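Local coordinates for protein porin B (Pseudomonas putida, PDB 4GEY) that forms a beta-barrel channel across the outer membrane and probably lets glucose and related sugars through selectively, at residues Gly181-Trp186 and Gly255-Thr260; Gly176-Gly181 and Thr317-Ala322; Gln275-Glu280 and Asn369-Ile374. The protein carries 2 engineered substitutions. One frame throughout, in Å; residues are numbered along the deposited sequence.

Contact 1 of 3, residues Gly181-Trp186 and Gly255-Thr260; sequences GIWYNW and GYYYST. With BGC (beta-D-glucopyranose), chain B.
I182 and W183 reach out from a loop folded into the bore of this beta-barrel porin and rest on Y257 and S259, which face them from the inner side of wall strand 248-259. The packing contacts are few. At its outer end I182 lays CD1 against S259, 3.5 Å from CB, with the hydroxyl of S259 beside it; strand 232-245 adds I234, which touches both residues. W183 meets the strand with the edge of its six-membered ring: CZ3 lies 4.0 Å from Y257 CB, and that methylene sits near the indole plane. Its CG is anti to the backbone N (chi1 168°), which carries the benzo side out to the wall while the pyrrole side stays over the loop.

Polar bonds then probably stiffen the loop itself. W183 NE1 donates to N185 OD1 at 2.9 Å, the acceptor lying close to the indole plane although the N-H comes in from above the amide's carbonyl plane. N185 ND2 is bonded in turn to S173 O, which fixes the amide at both ends. An alanine in place of W183 would probably open a gap beside Y257 CB and leave N185 OD1 without its donor, setting that amide freer to turn. Y184 OH donates to G181 O at 2.9 Å, tying Y184 back to G181.

The loop goes on to the sugar site, where R98, E121, W123 and R125 also bond the glucose. From this loop it is backbone carbonyls that meet the sugar: BGC O4 donates a weak 3.0 Å bond to W186 O.

Contact 2 of 3, residues Gly176-Gly181 and Thr317-Ala322; sequences GNWVGG and TVHDKA
H319 ND1 is hydrogen-bonded to Y257 OH, which probably helps fix the rotation of the imidazole that W178 and V179 pack against. The rest is buried van der Waals packing. H319 holds its CG anti to the carbonyl carbon (chi1 -48°), a setting that sends the ring off strand 309-319 to meet the end of helix 175-178. V179, the first residue past that helix, brings CG1 to 3.7 Å from H319 CE1 and 3.9 Å from ND1, crossing the imidazole at a slant. On the other nitrogen's side, H319 NE2 lies 3.8 Å from W178 CB, so the imidazole is touched by W178, last in the helix, and by V179, just beyond it.

W178 also approaches T317, two residues back along the strand. The methyl CG2 of T317 is modelled at the edge of the indole, near W178 CD1, but its exact placement is doubtful. One face of the indole is taken by its own neighbour: N177 CB stands 3.3 Å above it, over the centre.

Around this, N324 binds the carbonyl of W178 through ND2 and touches V179 and H319 as well. The indole lies against V326 and the ring of Y329 on strand 326-337, while V179 rests on K288 of strand 282-298; the helix end and the residue after it together meet the three successive wall strands 282-298, 309-319 and 326-337.

Contact 3 of 3, residues Gln275-Glu280 and Asn369-Ile374; sequences QALTGE and NAQSGI
L277 and Q371 mark where the backbones come nearest, their CA atoms 7.3 Å apart, one on a short, weakly bonded helical turn and the other on the last turn of helix 359-372; each helix breaks two residues further on at a glycine of positive phi, G279 at 77° and G373 at 75°. Between the segments the contact is almost one atom deep. L277 CD2 stands over the flat face of the Q371 carboxamide, 3.5 Å from CD, and OE1 and NE2 lie equally far from it at 3.8 Å. With CG anti to its carbonyl carbon, Q371 brings that CG to L277 CD2, and a bend at chi2 (-54°) then turns the amide's face to the same methyl. Both side chains sit at the surface.

Either segment ends in an ST turn. T278 OG1 accepts from E280 N at 2.8 Å in a fairly straight bond, and is held as well by D269. S372 OG accepts I374 N in a longer, less straight bond of 3.3 Å. In the first segment Q275 ties the turn together: its carbonyl O receives both T278 N and G279 N, and its side-chain NE2 reaches past the glycine to E280 O at 3.0 Å, with that acceptor in the amide plane.

These are loops joining barrel strands, and helix 359-372 packs along the short one. A276 rests on R364, L367 and L368 of that helix, L277 touches L367 too, and R364 NH2 is hydrogen-bonded to Q275 OE1.

Contacts 1 and 2 are buried and adjoining, their centres 8 Å apart; contact 3 is a surface contact with its centre 31 Å from the first and 25 Å from the second. The first two draw on one continuous piece of chain, 176-186, sharing G181, and pin it to strands 248-259 and 309-319, which both pair with strand 282-298. They also touch each other: Y257 OH of contact 1 packs on V179 CG1 of contact 2, and G176 packs against W183 and N185. Indole and imidazole rings carry that inner pair, with the sugar beside it. Contact 3 joins two helix ends by one methyl on an amide, at the surface.

Contact 1 of 3, residues Gly181-Trp186 and Gly255-Thr260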
ATOM      1  N   GLY A 181      -2.244   6.205   9.573  1.00 27.17           N
ATOM      2  CA  GLY A 181      -2.788   7.410  10.172  1.00 25.09           C
ATOM      3  C   GLY A 181      -1.951   8.656   9.891  1.00 37.70           C
ATOM      4  O   GLY A 181      -2.489   9.764   9.913  1.00 40.80           O
ATOM      5  N   ILE A 182      -0.649   8.485   9.631  1.00 37.90           N
ATOM      6  CA  ILE A 182       0.243   9.613   9.313  1.00 41.26           C
ATOM      7  C   ILE A 182       0.989   9.462   7.979  1.00 40.24           C
ATOM      8  O   ILE A 182       1.362  10.454   7.346  1.00 47.46           O
ATOM      9  CB  ILE A 182       1.312   9.873  10.424  1.00 42.74           C
ATOM     10  CG1 ILE A 182       2.267   8.680  10.541  1.00 35.70           C
ATOM     11  CG2 ILE A 182       0.656  10.165  11.762  1.00 26.70           C
ATOM     12  CD1 ILE A 182       3.461   8.926  11.394  1.00 26.21           C
ATOM     13  N   TRP A 183       1.221   8.221   7.570  1.00 35.75           N
ATOM     14  CA  TRP A 183       1.983   7.915   6.357  1.00 32.46           C
ATOM     15  C   TRP A 183       0.944   7.586   5.308  1.00 33.03           C
ATOM     16  O   TRP A 183       0.123   6.692   5.501  1.00 39.33           O
ATOM     17  CB  TRP A 183       2.938   6.735   6.642  1.00 31.31           C
ATOM     18  CG  TRP A 183       3.640   6.051   5.472  1.00 31.45           C
ATOM     19  CD1 TRP A 183       3.066   5.560   4.331  1.00 36.30           C
ATOM     20  CD2 TRP A 183       5.033   5.720   5.384  1.00 28.51           C
ATOM     21  NE1 TRP A 183       4.017   4.970   3.532  1.00 31.55           N
ATOM     22  CE2 TRP A 183       5.230   5.054   4.158  1.00 31.60           C
ATOM     23  CE3 TRP A 183       6.131   5.935   6.215  1.00 32.20           C
ATOM     24  CZ2 TRP A 183       6.478   4.610   3.741  1.00 35.15           C
ATOM     25  CZ3 TRP A 183       7.374   5.489   5.800  1.00 33.52           C
ATOM     26  CH2 TRP A 183       7.537   4.837   4.574  1.00 33.54           C
ATOM     27  N   TYR A 184       0.949   8.320   4.206  1.00 29.68           N
ATOM     28  CA  TYR A 184      -0.117   8.180   3.215  1.00 24.10           C
ATOM     29  C   TYR A 184       0.420   7.810   1.839  1.00 25.11           C
ATOM     30  O   TYR A 184       0.980   8.641   1.143  1.00 26.54           O
ATOM     31  CB  TYR A 184      -0.891   9.492   3.085  1.00 23.66           C
ATOM     32  CG  TYR A 184      -1.326  10.121   4.392  1.00 34.04           C
ATOM     33  CD1 TYR A 184      -1.784   9.345   5.454  1.00 37.90           C
ATOM     34  CD2 TYR A 184      -1.290  11.497   4.560  1.00 29.74           C
ATOM     35  CE1 TYR A 184      -2.188   9.927   6.649  1.00 32.93           C
ATOM     36  CE2 TYR A 184      -1.696  12.084   5.745  1.00 31.43           C
ATOM     37  CZ  TYR A 184      -2.139  11.298   6.783  1.00 35.00           C
ATOM     38  OH  TYR A 184      -2.530  11.892   7.958  1.00 39.78           O
ATOM     39  N   ASN A 185       0.231   6.567   1.435  1.00 35.68           N
ATOM     40  CA  ASN A 185       0.587   6.169   0.086  1.00 35.19           C
ATOM     41  C   ASN A 185      -0.356   6.748  -0.960  1.00 39.40           C
ATOM     42  O   ASN A 185      -1.386   7.366  -0.628  1.00 31.29           O
ATOM     43  CB  ASN A 185       0.560   4.644  -0.030  1.00 31.33           C
ATOM     44  CG  ASN A 185       1.545   3.963   0.911  1.00 32.81           C
ATOM     45  OD1 ASN A 185       2.687   4.389   1.051  1.00 25.49           O
ATOM     46  ND2 ASN A 185       1.099   2.905   1.562  1.00 21.32           N
ATOM     47  N   TRP A 186       0.026   6.541  -2.225  1.00 41.25           N
ATOM     48  CA  TRP A 186      -0.894   6.588  -3.365  1.00 33.75           C
ATOM     49  C   TRP A 186      -2.247   6.064  -2.905  1.00 28.40           C
ATOM     50  O   TRP A 186      -2.341   4.929  -2.452  1.00 21.29           O
ATOM     51  CB  TRP A 186      -0.368   5.683  -4.478  1.00 21.81           C
ATOM     52  CG  TRP A 186      -1.290   5.550  -5.660  1.00 37.07           C
ATOM     53  CD1 TRP A 186      -2.563   5.018  -5.671  1.00 27.42           C
ATOM     54  CD2 TRP A 186      -1.015   5.936  -7.015  1.00 37.07           C
ATOM     55  NE1 TRP A 186      -3.087   5.076  -6.928  1.00 25.69           N
ATOM     56  CE2 TRP A 186      -2.160   5.624  -7.778  1.00 22.53           C
ATOM     57  CE3 TRP A 186       0.092   6.513  -7.657  1.00 22.80           C
ATOM     58  CZ2 TRP A 186      -2.237   5.869  -9.142  1.00 26.77           C
ATOM     59  CZ3 TRP A 186       0.014   6.763  -9.009  1.00 23.81           C
ATOM     60  CH2 TRP A 186      -1.143   6.443  -9.741  1.00 25.03           C
ATOM     61  N   GLY A 255      14.768  -0.102   6.224  1.00 34.98           N
ATOM     62  CA  GLY A 255      14.423   1.289   6.465  1.00 25.30           C
ATOM     63  C   GLY A 255      13.947   1.647   7.861  1.00 30.85           C
ATOM     64  O   GLY A 255      13.613   0.786   8.679  1.00 31.94           O
ATOM     65  N   TYR A 256      13.905   2.948   8.116  1.00 26.02           N
ATOM     66  CA  TYR A 256      13.476   3.504   9.390  1.00 26.47           C
ATOM     67  C   TYR A 256      12.698   4.787   9.078  1.00 35.59           C
ATOM     68  O   TYR A 256      13.035   5.505   8.136  1.00 35.69           O
ATOM     69  CB  TYR A 256      14.706   3.783  10.266  1.00 27.60           C
ATOM     70  CG  TYR A 256      14.451   4.670  11.463  1.00 33.54           C
ATOM     71  CD1 TYR A 256      14.031   4.135  12.681  1.00 29.73           C
ATOM     72  CD2 TYR A 256      14.631   6.045  11.380  1.00 28.94           C
ATOM     73  CE1 TYR A 256      13.785   4.952  13.772  1.00 29.34           C
ATOM     74  CE2 TYR A 256      14.384   6.863  12.460  1.00 29.73           C
ATOM     75  CZ  TYR A 256      13.971   6.320  13.655  1.00 46.28           C
ATOM     76  OH  TYR A 256      13.746   7.150  14.734  1.00 30.85           O
ATOM     77  N   TYR A 257      11.641   5.065   9.829  1.00 26.33           N
ATOM     78  CA  TYR A 257      10.940   6.346   9.679  1.00 33.52           C
ATOM     79  C   TYR A 257      10.850   7.066  11.020  1.00 37.88           C
ATOM     80  O   TYR A 257      10.818   6.433  12.083  1.00 40.14           O
ATOM     81  CB  TYR A 257       9.528   6.178   9.090  1.00 25.60           C
ATOM     82  CG  TYR A 257       8.609   5.349   9.952  1.00 25.26           C
ATOM     83  CD1 TYR A 257       7.846   5.932  10.946  1.00 26.39           C
ATOM     84  CD2 TYR A 257       8.519   3.982   9.781  1.00 36.86           C
ATOM     85  CE1 TYR A 257       7.025   5.178  11.750  1.00 25.45           C
ATOM     86  CE2 TYR A 257       7.689   3.216  10.580  1.00 34.48           C
ATOM     87  CZ  TYR A 257       6.950   3.823  11.564  1.00 31.50           C
ATOM     88  OH  TYR A 257       6.133   3.069  12.365  1.00 31.10           O
ATOM     89  N   TYR A 258      10.793   8.390  10.953  1.00 32.36           N
ATOM     90  CA  TYR A 258      10.622   9.210  12.138  1.00 35.01           C
ATOM     91  C   TYR A 258       9.625  10.310  11.812  1.00 34.74           C
ATOM     92  O   TYR A 258       9.712  10.953  10.762  1.00 35.97           O
ATOM     93  CB  TYR A 258      11.956   9.800  12.606  1.00 30.13           C
ATOM     94  CG  TYR A 258      11.847  10.587  13.892  1.00 37.06           C
ATOM     95  CD1 TYR A 258      11.867   9.949  15.136  1.00 31.67           C
ATOM     96  CD2 TYR A 258      11.732  11.974  13.874  1.00 40.70           C
ATOM     97  CE1 TYR A 258      11.771  10.678  16.315  1.00 32.85           C
ATOM     98  CE2 TYR A 258      11.624  12.701  15.051  1.00 33.32           C
ATOM     99  CZ  TYR A 258      11.648  12.048  16.261  1.00 33.67           C
ATOM    100  OH  TYR A 258      11.547  12.785  17.419  1.00 41.16           O
ATOM    101  N   SER A 259       8.670  10.513  12.708  1.00 31.19           N
ATOM    102  CA  SER A 259       7.598  11.449  12.453  1.00 30.22           C
ATOM    103  C   SER A 259       7.555  12.502  13.529  1.00 31.50           C
ATOM    104  O   SER A 259       7.427  12.179  14.699  1.00 35.12           O
ATOM    105  CB  SER A 259       6.264  10.717  12.410  1.00 33.56           C
ATOM    106  OG  SER A 259       5.194  11.633  12.239  1.00 40.76           O
ATOM    107  N   THR A 260       7.623  13.765  13.129  1.00 31.49           N
ATOM    108  CA  THR A 260       7.770  14.852  14.085  1.00 32.88           C
ATOM    109  C   THR A 260       6.454  15.388  14.630  1.00 33.25           C
ATOM    110  O   THR A 260       6.443  16.352  15.381  1.00 44.43           O
ATOM    111  CB  THR A 260       8.595  16.002  13.485  1.00 35.41           C
ATOM    112  OG1 THR A 260       7.853  16.637  12.431  1.00 35.86           O
ATOM    113  CG2 THR A 260       9.909  15.467  12.932  1.00 33.47           C
TER
HETATM  114  C2  BGC B 501      -6.033   2.089  -0.567  0.71 55.08           C
HETATM  115  C3  BGC B 501      -4.830   1.654  -1.132  0.71 55.74           C
HETATM  116  C4  BGC B 501      -3.734   2.587  -0.880  0.71 61.57           C
HETATM  117  C5  BGC B 501      -3.528   2.901   0.634  0.71 48.98           C
HETATM  118  C6  BGC B 501      -2.686   3.932   0.900  0.71 52.78           C
HETATM  119  C1  BGC B 501      -5.947   2.229   0.863  0.71 51.58           C
HETATM  120  O1  BGC B 501      -7.170   2.671   1.332  0.71 49.70           O
HETATM  121  O2  BGC B 501      -7.085   1.125  -0.899  0.71 61.21           O
HETATM  122  O3  BGC B 501      -5.033   1.465  -2.574  0.71 60.25           O
HETATM  123  O4  BGC B 501      -2.566   2.071  -1.454  0.71 71.00           O
HETATM  124  O5  BGC B 501      -4.917   3.193   1.195  0.71 56.13           O
HETATM  125  O6  BGC B 501      -3.134   5.240   0.765  0.71 51.88           O

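Contact 2 of 3, residues Gly176-Gly181 and Thr317-Ala322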
ATOM      1  N   GLY A 176       2.752   2.008   5.147  1.00 23.82           N
ATOM      2  CA  GLY A 176       1.592   2.816   4.832  1.00 27.40           C
ATOM      3  C   GLY A 176       0.265   2.247   5.308  1.00 37.37           C
ATOM      4  O   GLY A 176      -0.716   2.969   5.451  1.00 36.39           O
ATOM      5  N   ASN A 177       0.215   0.944   5.548  1.00 37.16           N
ATOM      6  CA  ASN A 177      -1.017   0.344   6.016  1.00 28.97           C
ATOM      7  C   ASN A 177      -1.147   0.416   7.537  1.00 31.69           C
ATOM      8  O   ASN A 177      -2.192   0.781   8.069  1.00 37.94           O
ATOM      9  CB  ASN A 177      -1.122  -1.085   5.504  1.00 25.43           C
ATOM     10  CG  ASN A 177      -1.274  -1.141   3.999  1.00 27.99           C
ATOM     11  OD1 ASN A 177      -1.856  -0.236   3.389  1.00 29.21           O
ATOM     12  ND2 ASN A 177      -0.739  -2.191   3.387  1.00 20.94           N
ATOM     13  N   TRP A 178      -0.067   0.101   8.231  1.00 27.57           N
ATOM     14  CA  TRP A 178      -0.126  -0.064   9.675  1.00 32.45           C
ATOM     15  C   TRP A 178       0.194   1.207  10.466  1.00 36.27           C
ATOM     16  O   TRP A 178      -0.040   1.271  11.676  1.00 37.76           O
ATOM     17  CB  TRP A 178       0.768  -1.245  10.079  1.00 34.87           C
ATOM     18  CG  TRP A 178       0.680  -2.357   9.068  1.00 28.52           C
ATOM     19  CD1 TRP A 178       1.712  -3.050   8.514  1.00 22.48           C
ATOM     20  CD2 TRP A 178      -0.516  -2.872   8.464  1.00 31.56           C
ATOM     21  NE1 TRP A 178       1.235  -3.972   7.610  1.00 23.91           N
ATOM     22  CE2 TRP A 178      -0.130  -3.880   7.566  1.00 20.20           C
ATOM     23  CE3 TRP A 178      -1.880  -2.583   8.605  1.00 20.43           C
ATOM     24  CZ2 TRP A 178      -1.048  -4.590   6.818  1.00 20.20           C
ATOM     25  CZ3 TRP A 178      -2.781  -3.283   7.853  1.00 20.10           C
ATOM     26  CH2 TRP A 178      -2.368  -4.274   6.978  1.00 19.85           C
ATOM     27  N   VAL A 179       0.728   2.213   9.781  1.00 22.11           N
ATOM     28  CA  VAL A 179       0.846   3.541  10.365  1.00 35.40           C
ATOM     29  C   VAL A 179       0.247   4.521   9.344  1.00 31.90           C
ATOM     30  O   VAL A 179       0.669   5.662   9.166  1.00 29.23           O
ATOM     31  CB  VAL A 179       2.305   3.823  10.930  1.00 39.18           C
ATOM     32  CG1 VAL A 179       3.372   3.383   9.980  1.00 43.18           C
ATOM     33  CG2 VAL A 179       2.511   5.273  11.389  1.00 37.61           C
ATOM     34  N   GLY A 180      -0.795   4.032   8.682  1.00 29.11           N
ATOM     35  CA  GLY A 180      -1.532   4.813   7.707  1.00 30.87           C
ATOM     36  C   GLY A 180      -2.253   6.029   8.251  1.00 32.53           C
ATOM     37  O   GLY A 180      -2.812   6.803   7.476  1.00 32.65           O
ATOM     38  N   GLY A 181      -2.244   6.205   9.573  1.00 27.17           N
ATOM     39  CA  GLY A 181      -2.788   7.410  10.172  1.00 25.09           C
ATOM     40  C   GLY A 181      -1.951   8.656   9.891  1.00 37.70           C
ATOM     41  O   GLY A 181      -2.489   9.764   9.913  1.00 40.80           O
ATOM     42  N   THR A 317       7.601  -5.519   9.611  1.00 26.48           N
ATOM     43  CA  THR A 317       7.332  -4.152   9.951  1.00 29.08           C
ATOM     44  C   THR A 317       7.287  -4.102  11.471  1.00 28.94           C
ATOM     45  O   THR A 317       6.897  -5.077  12.124  1.00 34.24           O
ATOM     46  CB  THR A 317       6.020  -3.737   9.264  1.00 35.11           C
ATOM     47  OG1 THR A 317       6.210  -2.564   8.465  1.00 32.68           O
ATOM     48  CG2 THR A 317       4.945  -3.534  10.252  1.00 37.04           C
ATOM     49  N   VAL A 318       7.752  -2.996  12.033  1.00 33.28           N
ATOM     50  CA  VAL A 318       7.866  -2.846  13.487  1.00 31.98           C
ATOM     51  C   VAL A 318       7.620  -1.384  13.863  1.00 32.30           C
ATOM     52  O   VAL A 318       8.195  -0.475  13.245  1.00 24.92           O
ATOM     53  CB  VAL A 318       9.254  -3.326  14.006  1.00 33.80           C
ATOM     54  CG1 VAL A 318       9.680  -2.551  15.233  1.00 37.37           C
ATOM     55  CG2 VAL A 318       9.232  -4.816  14.318  1.00 29.54           C
ATOM     56  N   HIS A 319       6.769  -1.164  14.867  1.00 25.14           N
ATOM     57  CA  HIS A 319       6.310   0.187  15.220  1.00 33.50           C
ATOM     58  C   HIS A 319       6.367   0.489  16.703  1.00 34.55           C
ATOM     59  O   HIS A 319       6.319  -0.424  17.528  1.00 34.82           O
ATOM     60  CB  HIS A 319       4.889   0.395  14.722  1.00 29.04           C
ATOM     61  CG  HIS A 319       4.709  -0.019  13.305  1.00 30.43           C
ATOM     62  ND1 HIS A 319       5.087   0.782  12.250  1.00 41.32           N
ATOM     63  CD2 HIS A 319       4.254  -1.169  12.761  1.00 25.97           C
ATOM     64  CE1 HIS A 319       4.842   0.156  11.115  1.00 35.25           C
ATOM     65  NE2 HIS A 319       4.323  -1.023  11.399  1.00 28.66           N
ATOM     66  N   ASP A 320       6.457   1.774  17.040  1.00 27.02           N
ATOM     67  CA  ASP A 320       6.629   2.157  18.429  1.00 28.13           C
ATOM     68  C   ASP A 320       5.444   1.714  19.289  1.00 33.12           C
ATOM     69  O   ASP A 320       4.290   2.025  18.977  1.00 27.70           O
ATOM     70  CB  ASP A 320       6.959   3.657  18.578  1.00 45.28           C
ATOM     71  CG  ASP A 320       5.783   4.574  18.251  1.00 46.29           C
ATOM     72  OD1 ASP A 320       5.000   4.884  19.184  1.00 47.81           O
ATOM     73  OD2 ASP A 320       5.669   5.015  17.078  1.00 32.07           O
ATOM     74  N   LYS A 321       5.748   0.962  20.354  1.00 35.69           N
ATOM     75  CA  LYS A 321       4.743   0.469  21.300  1.00 29.12           C
ATOM     76  C   LYS A 321       3.966   1.597  21.971  1.00 29.73           C
ATOM     77  O   LYS A 321       2.844   1.396  22.416  1.00 48.68           O
ATOM     78  CB  LYS A 321       5.384  -0.395  22.390  1.00 46.27           C
ATOM     79  CG  LYS A 321       6.003  -1.721  21.928  1.00 58.91           C
ATOM     80  CD  LYS A 321       4.957  -2.805  21.603  1.00 59.59           C
ATOM     81  CE  LYS A 321       5.287  -4.171  22.245  1.00 57.49           C
ATOM     82  NZ  LYS A 321       6.589  -4.788  21.848  1.00 53.37           N
ATOM     83  N   ALA A 322       4.559   2.779  22.054  1.00 30.38           N
ATOM     84  CA  ALA A 322       3.901   3.889  22.732  1.00 37.17           C
ATOM     85  C   ALA A 322       2.584   4.293  22.070  1.00 38.41           C
ATOM     86  O   ALA A 322       1.560   4.416  22.755  1.00 41.15           O
ATOM     87  CB  ALA A 322       4.837   5.094  22.867  1.00 32.08           C
TER

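Contact 3 of 3, residues Gln275-Glu280 and Asn369-Ile374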
ATOM      1  N   GLN A 275      -5.716   5.559  31.149  1.00 48.53           N
ATOM      2  CA  GLN A 275      -6.749   6.510  30.736  1.00 57.08           C
ATOM      3  C   GLN A 275      -8.177   5.924  30.716  1.00 60.17           C
ATOM      4  O   GLN A 275      -9.160   6.664  30.809  1.00 58.47           O
ATOM      5  CB  GLN A 275      -6.389   7.182  29.400  1.00 37.37           C
ATOM      6  CG  GLN A 275      -7.034   6.577  28.188  1.00 51.87           C
ATOM      7  CD  GLN A 275      -8.501   6.948  28.008  1.00 51.12           C
ATOM      8  OE1 GLN A 275      -9.343   6.069  27.834  1.00 55.34           O
ATOM      9  NE2 GLN A 275      -8.815   8.237  28.074  1.00 51.83           N
ATOM     10  N   ALA A 276      -8.287   4.607  30.578  1.00 61.17           N
ATOM     11  CA  ALA A 276      -9.582   3.933  30.616  1.00 61.47           C
ATOM     12  C   ALA A 276     -10.270   4.139  31.961  1.00 69.33           C
ATOM     13  O   ALA A 276     -11.495   4.060  32.053  1.00 74.15           O
ATOM     14  CB  ALA A 276      -9.407   2.456  30.355  1.00 60.98           C
ATOM     15  N   LEU A 277      -9.475   4.390  33.003  1.00 63.73           N
ATOM     16  CA  LEU A 277     -10.006   4.626  34.338  1.00 52.18           C
ATOM     17  C   LEU A 277     -10.309   6.092  34.594  1.00 49.77           C
ATOM     18  O   LEU A 277     -11.114   6.413  35.463  1.00 50.51           O
ATOM     19  CB  LEU A 277      -9.023   4.150  35.402  1.00 50.89           C
ATOM     20  CG  LEU A 277      -8.680   2.667  35.453  1.00 53.03           C
ATOM     21  CD1 LEU A 277      -7.783   2.386  36.637  1.00 43.15           C
ATOM     22  CD2 LEU A 277      -9.947   1.830  35.520  1.00 54.26           C
ATOM     23  N   THR A 278      -9.664   6.985  33.856  1.00 46.72           N
ATOM     24  CA  THR A 278      -9.776   8.399  34.189  1.00 53.66           C
ATOM     25  C   THR A 278     -10.633   9.188  33.219  1.00 53.32           C
ATOM     26  O   THR A 278     -11.349  10.094  33.621  1.00 52.10           O
ATOM     27  CB  THR A 278      -8.390   9.082  34.340  1.00 62.28           C
ATOM     28  OG1 THR A 278      -7.938   9.584  33.075  1.00 62.72           O
ATOM     29  CG2 THR A 278      -7.377   8.104  34.910  1.00 56.37           C
ATOM     30  N   GLY A 279     -10.548   8.853  31.939  1.00 59.30           N
ATOM     31  CA  GLY A 279     -11.274   9.596  30.928  1.00 63.07           C
ATOM     32  C   GLY A 279     -10.588  10.912  30.623  1.00 63.71           C
ATOM     33  O   GLY A 279     -11.143  11.765  29.925  1.00 63.58           O
ATOM     34  N   GLU A 280      -9.378  11.082  31.148  1.00 59.84           N
ATOM     35  CA  GLU A 280      -8.589  12.266  30.838  1.00 59.97           C
ATOM     36  C   GLU A 280      -7.920  12.084  29.481  1.00 61.41           C
ATOM     37  O   GLU A 280      -7.987  11.001  28.899  1.00 64.07           O
ATOM     38  CB  GLU A 280      -7.540  12.513  31.915  1.00 60.78           C
ATOM     39  CG  GLU A 280      -7.406  13.970  32.293  1.00 64.38           C
ATOM     40  CD  GLU A 280      -8.238  14.321  33.506  1.00 67.72           C
ATOM     41  OE1 GLU A 280      -8.131  13.593  34.515  1.00 72.83           O
ATOM     42  OE2 GLU A 280      -8.997  15.314  33.455  1.00 67.49           O
ATOM     43  N   ASN A 369     -14.211  -2.345  29.426  1.00 34.02           N
ATOM     44  CA  ASN A 369     -15.301  -3.291  29.636  1.00 44.21           C
ATOM     45  C   ASN A 369     -15.537  -3.528  31.116  1.00 52.44           C
ATOM     46  O   ASN A 369     -16.676  -3.667  31.565  1.00 56.45           O
ATOM     47  CB  ASN A 369     -15.017  -4.615  28.941  1.00 38.54           C
ATOM     48  CG  ASN A 369     -14.998  -4.491  27.422  1.00 42.52           C
ATOM     49  OD1 ASN A 369     -15.694  -3.655  26.847  1.00 31.72           O
ATOM     50  ND2 ASN A 369     -14.201  -5.335  26.767  1.00 39.04           N
ATOM     51  N   ALA A 370     -14.440  -3.558  31.865  1.00 49.86           N
ATOM     52  CA  ALA A 370     -14.472  -3.730  33.307  1.00 43.33           C
ATOM     53  C   ALA A 370     -15.178  -2.559  33.979  1.00 44.05           C
ATOM     54  O   ALA A 370     -15.948  -2.734  34.931  1.00 40.01           O
ATOM     55  CB  ALA A 370     -13.068  -3.860  33.827  1.00 38.09           C
ATOM     56  N   GLN A 371     -14.924  -1.361  33.471  1.00 45.73           N
ATOM     57  CA  GLN A 371     -15.486  -0.171  34.076  1.00 39.71           C
ATOM     58  C   GLN A 371     -16.899   0.126  33.609  1.00 39.60           C
ATOM     59  O   GLN A 371     -17.659   0.753  34.323  1.00 40.82           O
ATOM     60  CB  GLN A 371     -14.558   1.019  33.862  1.00 59.31           C
ATOM     61  CG  GLN A 371     -13.141   0.772  34.386  1.00 65.55           C
ATOM     62  CD  GLN A 371     -13.088   0.337  35.860  1.00 69.98           C
ATOM     63  OE1 GLN A 371     -12.675  -0.782  36.185  1.00 74.76           O
ATOM     64  NE2 GLN A 371     -13.487   1.229  36.750  1.00 62.74           N
ATOM     65  N   SER A 372     -17.271  -0.329  32.416  1.00 43.88           N
ATOM     66  CA  SER A 372     -18.656  -0.158  31.980  1.00 38.92           C
ATOM     67  C   SER A 372     -19.542  -1.262  32.526  1.00 39.71           C
ATOM     68  O   SER A 372     -20.762  -1.162  32.482  1.00 41.84           O
ATOM     69  CB  SER A 372     -18.771  -0.118  30.464  1.00 36.79           C
ATOM     70  OG  SER A 372     -18.512  -1.389  29.914  1.00 35.77           O
ATOM     71  N   GLY A 373     -18.923  -2.323  33.025  1.00 45.00           N
ATOM     72  CA  GLY A 373     -19.665  -3.455  33.535  1.00 39.24           C
ATOM     73  C   GLY A 373     -20.246  -4.310  32.428  1.00 38.09           C
ATOM     74  O   GLY A 373     -21.125  -5.121  32.675  1.00 40.58           O
ATOM     75  N   ILE A 374     -19.757  -4.132  31.206  1.00 36.74           N
ATOM     76  CA  ILE A 374     -20.287  -4.861  30.063  1.00 37.56           C
ATOM     77  C   ILE A 374     -19.301  -5.935  29.650  1.00 37.80           C
ATOM     78  O   ILE A 374     -18.174  -5.625  29.256  1.00 40.03           O
ATOM     79  CB  ILE A 374     -20.551  -3.930  28.864  1.00 41.40           C
ATOM     80  CG1 ILE A 374     -21.593  -2.864  29.233  1.00 42.81           C
ATOM     81  CG2 ILE A 374     -21.010  -4.730  27.657  1.00 33.85           C
ATOM     82  CD1 ILE A 374     -22.174  -2.122  28.031  1.00 38.06           C
TER